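Local coordinates for protein borrelidin polyketide synthase, type I (Streptomyces parvulus, PDB 6OBT) that probably dehydrates a beta-hydroxyacyl polyketide intermediate to the corresponding enoyl product, as a dehydratase domain of the modular synthase that builds borrelidin, at residues Ser137-Arg142 against Trp147-Glu152; Arg201-Arg204 against Leu209-Glu212; Tyr67-Asp72 against Gly225-Leu230; Leu89-Gly94 against Ser259-Phe264. All blocks are in the same frame, centred on the assembly; numbering follows the deposited sequence.

How the contacts relate
All four contacts belong to the double-hotdog fold of polyketide synthase dehydratases, in which two helix-wrapping antiparallel sheet halves join side by side. Contacts 1 and 2 are hairpins, one in each half, with centres about 34 Å apart on opposite sides of the chain's centre. Both come, in that order, within the sequence spanned by contacts 3 and 4. Those two are long-range and their segments alternate along the chain, so they tie early to late sequence. They also touch, through L263 against G225 and L226, although their centres lie about 17 Å apart. M138 of contact 1 packs on A90 of contact 4, joining a hairpin strand to helix 83-97.

Contact 1 of 4, residues Ser137-Arg142 against Trp147-Glu152; sequences SMHSRR and WVTHAE
R141 lies over the indole of W147: its CB stands 3.6 Å from the centroid of the six-membered ring, only 11° off the normal, a clear CH-pi contact. With CG anti to the backbone N (chi1 -174°) and a bend at chi3, the arginine chain runs on across the indole, bringing one face of its guanidinium over W147 CZ2 with the two planes 25° apart. Arginine suits the place because its methylenes cover the ring while NH2 reaches Q120 and D50 of the second subunit.

This is an antiparallel hairpin with a classic beta bulge, in which H150 and A151 both face M138. M138 O accepts a firm 2.8 Å bond from H150 N and a weak 3.5 Å one from A151 N. M138 SD packs on A151 CB at 3.9 Å, beside helix 83-97. Beyond the bulge, S140 and V148 pair through both backbone bonds.

Two histidines are used differently. S140 OG meets H150 NE2 at 2.7 Å at the imidazole's edge, while H150 ND1 bonds to S109 O. H139 is held in its ring plane by S137 OG, 2.6 Å from NE2, and by a water that bridges H139 ND1 and T149 OG1. Both nitrogens of each imidazole are thus engaged, which fixes the rotation of the two rings.

Contact 2 of 4, residues Arg201-Arg204 against Leu209-Glu212; sequences RAWR and LVAE
The beta hairpin of strands 199-205 and 208-214, in the second half of the double hotdog, brings R201 against E212 and W203 against V210. The short segments run at 163°, nearly antiparallel. W203 and V210 form a hydrogen-bonded pair, with W203 N to V210 O at 2.8 Å and V210 N to W203 O at 3.0 Å. At the R201-E212 pair, E212 N gives a 2.9 Å bond to R201 O, whereas the return bond from R201 N to E212 O is weak.

R201, W203, V210 and E212 share one face of the sheet. There the CG2 methyl of V210 packs against W203 CE3 at 3.7 Å, the two side chains crossing at about a right angle, and a beta-branched residue suits an extended strand. On the other face A202 and A211 meet with CB atoms 4.3 Å apart; their small side chains suit a non-hydrogen-bonded pair whose CA atoms come to 4.1 Å, and L176 of strand 174-176 lies against A202.

R201 and E212 lie alongside each other and form a salt bridge, but not in the usual planar, forked manner. The R201 chain, bent at chi2 and chi3 (chi3 -63°), brings the guanidinium back over the carboxylate, with the planes 61° apart. E212 OE1 lies well out of the guanidinium plane, so no N-H points at it and the attraction is one of charge. It is 3.0 Å from R201 NH2 and also accepts from W168 NE1, while E212 OE2 sits over the centre of the guanidinium, 3.1 Å from R201 CZ.

Contact 3 of 4, residues Tyr67-Asp72 against Gly225-Leu230; sequences YPWLAD and GLHPGL
Ring packing dominates this meeting of W69, on a 3-10 segment, with H227 and P228 at the N-terminal end of helix 228-236 in the double-hotdog fold. The six-membered ring of W69 and the imidazole of H227 have centroids 4.6 Å apart and planes inclined at 43°, an oblique pairing. H227 CE1 comes over one face of the indole, toward its rim, and approaches W69 CH2 to 3.8 Å. L70, the next residue in the chain, lies over the opposite face.

Apolar contact adds to this. P228 meets the edge of the indole, its CG 3.7 Å from W69 CH2, with the side chains crossing at about a right angle. A chi1 of 59°, with CG between the backbone N and the carbonyl carbon, turns the indole toward the helix start. The long, flat indole suits the place because it bridges from the 3-10 turn to H227 and P228. W69 also touches Q195 and Y224.

Polar bonds act within each segment. The 3-10 turn is closed by L70 N to Y67 O and D72 N to W69 O. Proline suits the first turn of a helix, where it needs no N-H, and HPGL matches the start of the HPxxxD segment of these dehydratases, whose aspartate is probably catalytic. Residues 67-72 lead into the HxxxGxxxxP motif, which in relatives carries the catalytic histidine, so the contact joins both motifs' approaches and probably lies close to the active site. H227 is the N-cap: its ND1 accepts from G229 N at 3.1 Å, with the donor 18° out of the imidazole plane.

Contact 4 of 4, residues Leu89-Gly94 against Ser259-Phe264; sequences LALHAG and SDVRLF
The 2.8 Å backbone bond from G94 N to A90 O belongs to the helix turn that presents L91 to V261 and L263; A93 N to L89 O, at 2.9 Å, is its neighbour. No hydrogen bond crosses the contact, which rests on the one leucine. Chi1 of -75° sends the CG of L91 off anti to the carbonyl carbon and turns both methyls to the strand. CD1 touches V261 CG1 at 3.9 Å, and CD2 lies against L263 CB at 4.0 Å. Between those two side chains CD2 also rests on the strand's backbone, 3.7 Å from V261 O and 3.8 Å from L263 N.

A leucine suits this place because its forked end can touch two residues at once, crossing each side chain at about a right angle. V261 and L263 both point toward the helix, whereas R262, between them, points away: its guanidinium makes a salt bridge with D100 and a bond to P160 O, and F264 CE1 lies over one of its faces. Such a strand has an apolar side and a polar one. At D260, where strand 254-263 turns a corner, a G1 beta bulge has D260 and V261 both facing V102, and D260 takes a positive phi of 60° there.

Residues 89-94 cross residues 261-263 at 67°, their axes approaching to 9.2 Å. Helix 83-97 is the central helix of the first hotdog, and strand 254-263 runs between strands 101-107 and 291-301, close to where the two hotdogs join; V102 touches both L91 and V261.

Contact 1 of 4, residues Ser137-Arg142 against Trp147-Glu152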
# COMPACT_ATOMS: atom_id res chain seq x y z
N SER A 137 0.87 -12.72 -6.84
CA SER A 137 -0.51 -13.13 -6.62
C SER A 137 -1.42 -11.93 -6.82
O SER A 137 -1.01 -10.79 -6.60
CB SER A 137 -0.72 -13.77 -5.23
OG SER A 137 -0.41 -12.87 -4.16
N MET A 138 -2.64 -12.21 -7.27
CA MET A 138 -3.63 -11.21 -7.64
C MET A 138 -4.88 -11.41 -6.80
O MET A 138 -5.37 -12.54 -6.67
CB MET A 138 -4.00 -11.33 -9.12
CG MET A 138 -2.90 -10.86 -10.06
SD MET A 138 -1.51 -11.99 -10.09
CE MET A 138 -0.64 -11.33 -11.52
N HIS A 139 -5.42 -10.32 -6.25
CA HIS A 139 -6.52 -10.41 -5.30
C HIS A 139 -7.50 -9.27 -5.51
O HIS A 139 -7.14 -8.20 -6.02
CB HIS A 139 -6.04 -10.36 -3.84
CG HIS A 139 -4.81 -11.16 -3.58
ND1 HIS A 139 -4.82 -12.33 -2.85
CD2 HIS A 139 -3.52 -10.96 -3.95
CE1 HIS A 139 -3.59 -12.81 -2.78
NE2 HIS A 139 -2.79 -12.01 -3.44
N SER A 140 -8.73 -9.47 -5.04
CA SER A 140 -9.71 -8.41 -5.08
C SER A 140 -10.54 -8.47 -3.81
O SER A 140 -10.56 -9.48 -3.11
CB SER A 140 -10.60 -8.50 -6.31
OG SER A 140 -11.69 -9.38 -6.09
N ARG A 141 -11.21 -7.36 -3.52
CA ARG A 141 -12.09 -7.28 -2.37
C ARG A 141 -13.20 -6.27 -2.65
O ARG A 141 -12.92 -5.12 -3.01
CB ARG A 141 -11.33 -6.89 -1.10
CG ARG A 141 -12.20 -6.95 0.14
CD ARG A 141 -11.40 -6.60 1.36
NE ARG A 141 -11.11 -5.17 1.40
CZ ARG A 141 -10.54 -4.56 2.43
NH1 ARG A 141 -10.18 -5.25 3.50
NH2 ARG A 141 -10.32 -3.25 2.38
N ARG A 142 -14.44 -6.72 -2.50
CA ARG A 142 -15.59 -5.84 -2.46
C ARG A 142 -15.80 -5.33 -1.04
O ARG A 142 -15.27 -5.89 -0.08
CB ARG A 142 -16.85 -6.56 -2.96
CG ARG A 142 -16.61 -7.38 -4.19
CD ARG A 142 -17.90 -7.91 -4.79
NE ARG A 142 -17.61 -8.90 -5.83
CZ ARG A 142 -17.48 -8.62 -7.12
NH1 ARG A 142 -17.63 -7.37 -7.56
NH2 ARG A 142 -17.20 -9.59 -7.98
N TRP A 147 -11.08 -10.98 1.05
CA TRP A 147 -10.16 -11.04 -0.08
C TRP A 147 -10.38 -12.32 -0.87
O TRP A 147 -10.67 -13.38 -0.30
CB TRP A 147 -8.70 -10.95 0.39
CG TRP A 147 -8.35 -9.57 0.82
CD1 TRP A 147 -8.27 -9.10 2.11
CD2 TRP A 147 -8.09 -8.44 -0.03
NE1 TRP A 147 -7.96 -7.77 2.10
CE2 TRP A 147 -7.85 -7.33 0.81
CE3 TRP A 147 -8.04 -8.27 -1.41
CZ2 TRP A 147 -7.57 -6.07 0.31
CZ3 TRP A 147 -7.75 -7.01 -1.91
CH2 TRP A 147 -7.52 -5.93 -1.05
N VAL A 148 -10.27 -12.22 -2.19
CA VAL A 148 -10.44 -13.35 -3.10
C VAL A 148 -9.20 -13.43 -3.96
O VAL A 148 -8.76 -12.41 -4.50
CB VAL A 148 -11.70 -13.22 -3.99
CG1 VAL A 148 -11.75 -14.38 -4.99
CG2 VAL A 148 -12.96 -13.20 -3.15
N THR A 149 -8.63 -14.63 -4.08
CA THR A 149 -7.43 -14.81 -4.89
C THR A 149 -7.83 -15.17 -6.32
O THR A 149 -8.54 -16.16 -6.55
CB THR A 149 -6.52 -15.90 -4.30
OG1 THR A 149 -6.27 -15.63 -2.92
CG2 THR A 149 -5.19 -15.98 -5.08
N HIS A 150 -7.38 -14.37 -7.28
CA HIS A 150 -7.73 -14.57 -8.67
C HIS A 150 -6.62 -15.19 -9.49
O HIS A 150 -6.90 -15.75 -10.55
CB HIS A 150 -8.15 -13.23 -9.30
CG HIS A 150 -9.36 -12.63 -8.66
ND1 HIS A 150 -10.60 -13.22 -8.73
CD2 HIS A 150 -9.50 -11.52 -7.91
CE1 HIS A 150 -11.47 -12.49 -8.04
NE2 HIS A 150 -10.83 -11.45 -7.54
N ALA A 151 -5.37 -15.12 -9.02
CA ALA A 151 -4.26 -15.71 -9.77
C ALA A 151 -3.04 -15.81 -8.87
O ALA A 151 -2.84 -14.99 -7.97
CB ALA A 151 -3.94 -14.90 -11.02
N GLU A 152 -2.21 -16.83 -9.13
CA GLU A 152 -0.94 -17.00 -8.45
C GLU A 152 0.09 -17.46 -9.48
O GLU A 152 -0.26 -18.15 -10.44
CB GLU A 152 -1.03 -18.01 -7.30
CG GLU A 152 -1.93 -17.52 -6.14
CD GLU A 152 -1.90 -18.42 -4.93
OE1 GLU A 152 -2.86 -19.20 -4.74
OE2 GLU A 152 -0.93 -18.33 -4.14
O HOH W 1 -7.07 -13.47 -1.25

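Contact 2 of 4, residues Arg201-Arg204 against Leu209-Glu212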
# COMPACT_ATOMS: atom_id res chain seq x y z
N ARG A 201 -9.18 -11.10 -39.80
CA ARG A 201 -8.97 -12.11 -40.83
C ARG A 201 -8.24 -13.30 -40.21
O ARG A 201 -7.51 -13.14 -39.24
CB ARG A 201 -8.15 -11.56 -42.03
CG ARG A 201 -8.46 -10.11 -42.41
CD ARG A 201 -8.31 -9.89 -43.91
NE ARG A 201 -6.94 -10.11 -44.35
CZ ARG A 201 -6.11 -9.15 -44.74
NH1 ARG A 201 -6.52 -7.89 -44.75
NH2 ARG A 201 -4.87 -9.44 -45.12
N ALA A 202 -8.47 -14.49 -40.76
CA ALA A 202 -7.79 -15.68 -40.29
C ALA A 202 -7.50 -16.62 -41.46
O ALA A 202 -8.22 -16.62 -42.47
CB ALA A 202 -8.61 -16.39 -39.20
N TRP A 203 -6.42 -17.39 -41.32
CA TRP A 203 -6.05 -18.44 -42.27
C TRP A 203 -5.65 -19.68 -41.50
O TRP A 203 -5.14 -19.59 -40.38
CB TRP A 203 -4.86 -18.08 -43.18
CG TRP A 203 -4.93 -16.81 -43.95
CD1 TRP A 203 -5.13 -16.67 -45.30
CD2 TRP A 203 -4.78 -15.48 -43.44
NE1 TRP A 203 -5.11 -15.34 -45.65
CE2 TRP A 203 -4.89 -14.59 -44.52
CE3 TRP A 203 -4.55 -14.96 -42.16
CZ2 TRP A 203 -4.80 -13.21 -44.37
CZ3 TRP A 203 -4.45 -13.58 -42.01
CH2 TRP A 203 -4.57 -12.73 -43.11
N ARG A 204 -5.82 -20.84 -42.12
CA ARG A 204 -5.16 -22.05 -41.68
C ARG A 204 -3.81 -22.15 -42.39
O ARG A 204 -3.75 -22.08 -43.62
CB ARG A 204 -6.02 -23.28 -41.99
CG ARG A 204 -5.35 -24.62 -41.68
CD ARG A 204 -6.40 -25.72 -41.60
NE ARG A 204 -5.84 -27.07 -41.57
CZ ARG A 204 -6.52 -28.15 -41.19
NH1 ARG A 204 -7.78 -28.04 -40.81
NH2 ARG A 204 -5.93 -29.35 -41.20
N LEU A 209 -2.83 -21.95 -36.75
CA LEU A 209 -3.77 -20.87 -37.00
C LEU A 209 -3.03 -19.54 -37.07
O LEU A 209 -2.20 -19.25 -36.20
CB LEU A 209 -4.78 -20.84 -35.85
CG LEU A 209 -6.02 -19.98 -35.92
CD1 LEU A 209 -7.08 -20.74 -36.69
CD2 LEU A 209 -6.46 -19.71 -34.50
N VAL A 210 -3.31 -18.74 -38.10
CA VAL A 210 -2.79 -17.37 -38.14
C VAL A 210 -3.95 -16.40 -38.35
O VAL A 210 -4.95 -16.72 -39.00
CB VAL A 210 -1.69 -17.15 -39.21
CG1 VAL A 210 -0.50 -18.04 -38.92
CG2 VAL A 210 -2.23 -17.41 -40.64
N ALA A 211 -3.80 -15.21 -37.76
CA ALA A 211 -4.89 -14.24 -37.72
C ALA A 211 -4.36 -12.82 -37.66
O ALA A 211 -3.29 -12.57 -37.08
CB ALA A 211 -5.81 -14.50 -36.52
N GLU A 212 -5.11 -11.90 -38.26
CA GLU A 212 -4.96 -10.47 -38.06
C GLU A 212 -6.01 -10.01 -37.05
O GLU A 212 -7.20 -10.29 -37.23
CB GLU A 212 -5.12 -9.70 -39.37
CG GLU A 212 -3.90 -9.76 -40.26
CD GLU A 212 -4.14 -9.19 -41.65
OE1 GLU A 212 -3.29 -9.42 -42.53
OE2 GLU A 212 -5.18 -8.52 -41.86

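Contact 3 of 4, residues Tyr67-Asp72 against Gly225-Leu230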
# COMPACT_ATOMS: atom_id res chain seq x y z
N TYR A 67 -14.18 1.99 -16.16
CA TYR A 67 -13.74 1.36 -17.41
C TYR A 67 -14.96 0.72 -18.05
O TYR A 67 -15.13 -0.51 -18.00
CB TYR A 67 -12.65 0.33 -17.16
CG TYR A 67 -11.61 0.73 -16.13
CD1 TYR A 67 -11.76 0.40 -14.79
CD2 TYR A 67 -10.48 1.45 -16.50
CE1 TYR A 67 -10.82 0.77 -13.85
CE2 TYR A 67 -9.53 1.83 -15.57
CZ TYR A 67 -9.71 1.48 -14.24
OH TYR A 67 -8.77 1.84 -13.30
N PRO A 68 -15.84 1.52 -18.65
CA PRO A 68 -17.10 0.95 -19.17
C PRO A 68 -16.89 -0.12 -20.23
O PRO A 68 -17.76 -0.98 -20.37
CB PRO A 68 -17.84 2.17 -19.74
CG PRO A 68 -16.84 3.27 -19.81
CD PRO A 68 -15.80 2.98 -18.77
N TRP A 69 -15.76 -0.11 -20.94
CA TRP A 69 -15.53 -1.14 -21.95
C TRP A 69 -15.36 -2.53 -21.33
O TRP A 69 -15.43 -3.52 -22.06
CB TRP A 69 -14.30 -0.78 -22.80
CG TRP A 69 -13.04 -0.61 -22.02
CD1 TRP A 69 -12.55 0.56 -21.50
CD2 TRP A 69 -12.12 -1.63 -21.66
NE1 TRP A 69 -11.38 0.31 -20.82
CE2 TRP A 69 -11.09 -1.02 -20.90
CE3 TRP A 69 -12.06 -3.01 -21.89
CZ2 TRP A 69 -10.02 -1.74 -20.38
CZ3 TRP A 69 -10.99 -3.73 -21.36
CH2 TRP A 69 -9.99 -3.09 -20.62
N LEU A 70 -15.17 -2.63 -20.01
CA LEU A 70 -15.16 -3.94 -19.37
C LEU A 70 -16.50 -4.66 -19.50
O LEU A 70 -16.54 -5.89 -19.38
CB LEU A 70 -14.76 -3.79 -17.90
CG LEU A 70 -13.27 -3.52 -17.62
CD1 LEU A 70 -13.02 -3.22 -16.13
CD2 LEU A 70 -12.40 -4.67 -18.08
N ALA A 71 -17.59 -3.94 -19.76
CA ALA A 71 -18.86 -4.61 -19.99
C ALA A 71 -18.89 -5.34 -21.33
O ALA A 71 -19.85 -6.09 -21.59
CB ALA A 71 -20.02 -3.61 -19.92
N ASP A 72 -17.89 -5.14 -22.17
CA ASP A 72 -17.79 -5.81 -23.46
C ASP A 72 -17.26 -7.24 -23.36
O ASP A 72 -17.09 -7.90 -24.39
CB ASP A 72 -16.89 -5.00 -24.40
CG ASP A 72 -17.54 -3.72 -24.89
OD1 ASP A 72 -16.86 -2.91 -25.55
OD2 ASP A 72 -18.75 -3.52 -24.62
N GLY A 225 0.18 -2.32 -21.12
CA GLY A 225 1.26 -2.95 -21.84
C GLY A 225 0.68 -3.44 -23.16
O GLY A 225 1.04 -2.96 -24.24
N LEU A 226 -0.26 -4.39 -23.05
CA LEU A 226 -1.09 -4.84 -24.17
C LEU A 226 -2.55 -4.72 -23.75
O LEU A 226 -2.98 -5.41 -22.81
CB LEU A 226 -0.76 -6.28 -24.57
CG LEU A 226 -1.56 -6.84 -25.76
CD1 LEU A 226 -1.27 -6.01 -27.01
CD2 LEU A 226 -1.22 -8.29 -26.00
N HIS A 227 -3.30 -3.85 -24.43
CA HIS A 227 -4.69 -3.60 -24.04
C HIS A 227 -5.45 -4.91 -23.86
O HIS A 227 -5.40 -5.78 -24.75
CB HIS A 227 -5.40 -2.75 -25.10
CG HIS A 227 -6.71 -2.18 -24.65
ND1 HIS A 227 -7.87 -2.91 -24.62
CD2 HIS A 227 -7.03 -0.93 -24.21
CE1 HIS A 227 -8.86 -2.15 -24.17
NE2 HIS A 227 -8.38 -0.94 -23.92
N PRO A 228 -6.20 -5.07 -22.76
CA PRO A 228 -6.91 -6.34 -22.52
C PRO A 228 -7.80 -6.82 -23.65
O PRO A 228 -7.93 -8.03 -23.85
CB PRO A 228 -7.72 -6.03 -21.25
CG PRO A 228 -6.84 -5.07 -20.50
CD PRO A 228 -6.20 -4.20 -21.56
N GLY A 229 -8.44 -5.91 -24.39
CA GLY A 229 -9.34 -6.35 -25.44
C GLY A 229 -8.59 -6.99 -26.59
O GLY A 229 -9.10 -7.92 -27.24
N LEU A 230 -7.39 -6.50 -26.86
CA LEU A 230 -6.56 -7.06 -27.92
C LEU A 230 -5.85 -8.32 -27.42
O LEU A 230 -5.81 -9.33 -28.13
CB LEU A 230 -5.57 -6.01 -28.39
CG LEU A 230 -4.60 -6.40 -29.49
CD1 LEU A 230 -5.41 -6.82 -30.71
CD2 LEU A 230 -3.71 -5.25 -29.83

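Contact 4 of 4, residues Leu89-Gly94 against Ser259-Phe264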
# COMPACT_ATOMS: atom_id res chain seq x y z
N LEU A 89 -1.30 -7.59 -15.96
CA LEU A 89 -0.82 -6.99 -14.72
C LEU A 89 0.47 -7.65 -14.25
O LEU A 89 1.37 -6.98 -13.75
CB LEU A 89 -1.89 -7.09 -13.62
CG LEU A 89 -3.13 -6.24 -13.89
CD1 LEU A 89 -4.21 -6.45 -12.81
CD2 LEU A 89 -2.77 -4.78 -14.01
N ALA A 90 0.58 -8.98 -14.39
CA ALA A 90 1.83 -9.64 -14.01
C ALA A 90 2.99 -9.16 -14.88
O ALA A 90 4.09 -8.91 -14.37
CB ALA A 90 1.67 -11.15 -14.12
N LEU A 91 2.75 -9.01 -16.20
CA LEU A 91 3.80 -8.52 -17.09
C LEU A 91 4.23 -7.11 -16.71
O LEU A 91 5.42 -6.76 -16.80
CB LEU A 91 3.32 -8.54 -18.55
CG LEU A 91 3.27 -9.92 -19.20
CD1 LEU A 91 2.29 -9.95 -20.38
CD2 LEU A 91 4.67 -10.29 -19.67
N HIS A 92 3.28 -6.29 -16.26
CA HIS A 92 3.60 -4.91 -15.90
C HIS A 92 4.39 -4.87 -14.59
O HIS A 92 5.41 -4.18 -14.50
CB HIS A 92 2.32 -4.08 -15.77
CG HIS A 92 2.57 -2.71 -15.24
ND1 HIS A 92 2.87 -1.64 -16.06
CD2 HIS A 92 2.61 -2.23 -13.97
CE1 HIS A 92 3.06 -0.56 -15.32
NE2 HIS A 92 2.92 -0.90 -14.05
N ALA A 93 3.92 -5.60 -13.57
CA ALA A 93 4.62 -5.63 -12.28
C ALA A 93 5.98 -6.30 -12.40
O ALA A 93 6.97 -5.83 -11.81
CB ALA A 93 3.76 -6.35 -11.25
N GLY A 94 6.06 -7.40 -13.14
CA GLY A 94 7.33 -8.09 -13.28
C GLY A 94 8.38 -7.23 -13.96
O GLY A 94 9.54 -7.18 -13.53
N SER A 259 2.16 -20.23 -19.23
CA SER A 259 3.56 -20.52 -18.99
C SER A 259 4.39 -19.71 -19.98
O SER A 259 4.06 -19.65 -21.16
CB SER A 259 3.83 -22.03 -19.12
OG SER A 259 4.88 -22.45 -18.26
N ASP A 260 5.42 -19.03 -19.46
CA ASP A 260 6.46 -18.36 -20.25
C ASP A 260 5.87 -17.29 -21.18
O ASP A 260 5.98 -17.36 -22.41
CB ASP A 260 7.27 -19.39 -21.05
CG ASP A 260 8.02 -20.35 -20.16
OD1 ASP A 260 8.05 -21.56 -20.48
OD2 ASP A 260 8.57 -19.90 -19.13
N VAL A 261 5.30 -16.26 -20.56
CA VAL A 261 4.72 -15.13 -21.27
C VAL A 261 5.73 -13.98 -21.27
O VAL A 261 6.27 -13.62 -20.21
CB VAL A 261 3.40 -14.67 -20.63
CG1 VAL A 261 2.72 -13.65 -21.53
CG2 VAL A 261 2.50 -15.86 -20.35
N ARG A 262 5.99 -13.42 -22.45
CA ARG A 262 6.86 -12.26 -22.56
C ARG A 262 6.21 -11.21 -23.45
O ARG A 262 5.58 -11.55 -24.46
CB ARG A 262 8.24 -12.63 -23.14
CG ARG A 262 9.01 -13.64 -22.30
CD ARG A 262 10.46 -13.24 -22.15
NE ARG A 262 11.26 -13.73 -23.26
CZ ARG A 262 12.51 -13.35 -23.50
NH1 ARG A 262 13.11 -12.46 -22.71
NH2 ARG A 262 13.17 -13.84 -24.54
N LEU A 263 6.35 -9.95 -23.06
CA LEU A 263 5.83 -8.83 -23.82
C LEU A 263 7.01 -7.99 -24.29
O LEU A 263 7.77 -7.47 -23.47
CB LEU A 263 4.85 -8.00 -22.98
CG LEU A 263 4.21 -6.81 -23.68
CD1 LEU A 263 3.27 -7.29 -24.80
CD2 LEU A 263 3.45 -5.93 -22.71
N PHE A 264 7.16 -7.87 -25.62
CA PHE A 264 8.34 -7.20 -26.17
C PHE A 264 8.09 -5.74 -26.50
O PHE A 264 9.05 -4.98 -26.62
CB PHE A 264 8.83 -7.94 -27.41
CG PHE A 264 9.05 -9.40 -27.18
CD1 PHE A 264 10.16 -9.83 -26.46
CD2 PHE A 264 8.15 -10.34 -27.64
CE1 PHE A 264 10.37 -11.18 -26.22
CE2 PHE A 264 8.35 -11.69 -27.39
CZ PHE A 264 9.46 -12.10 -26.68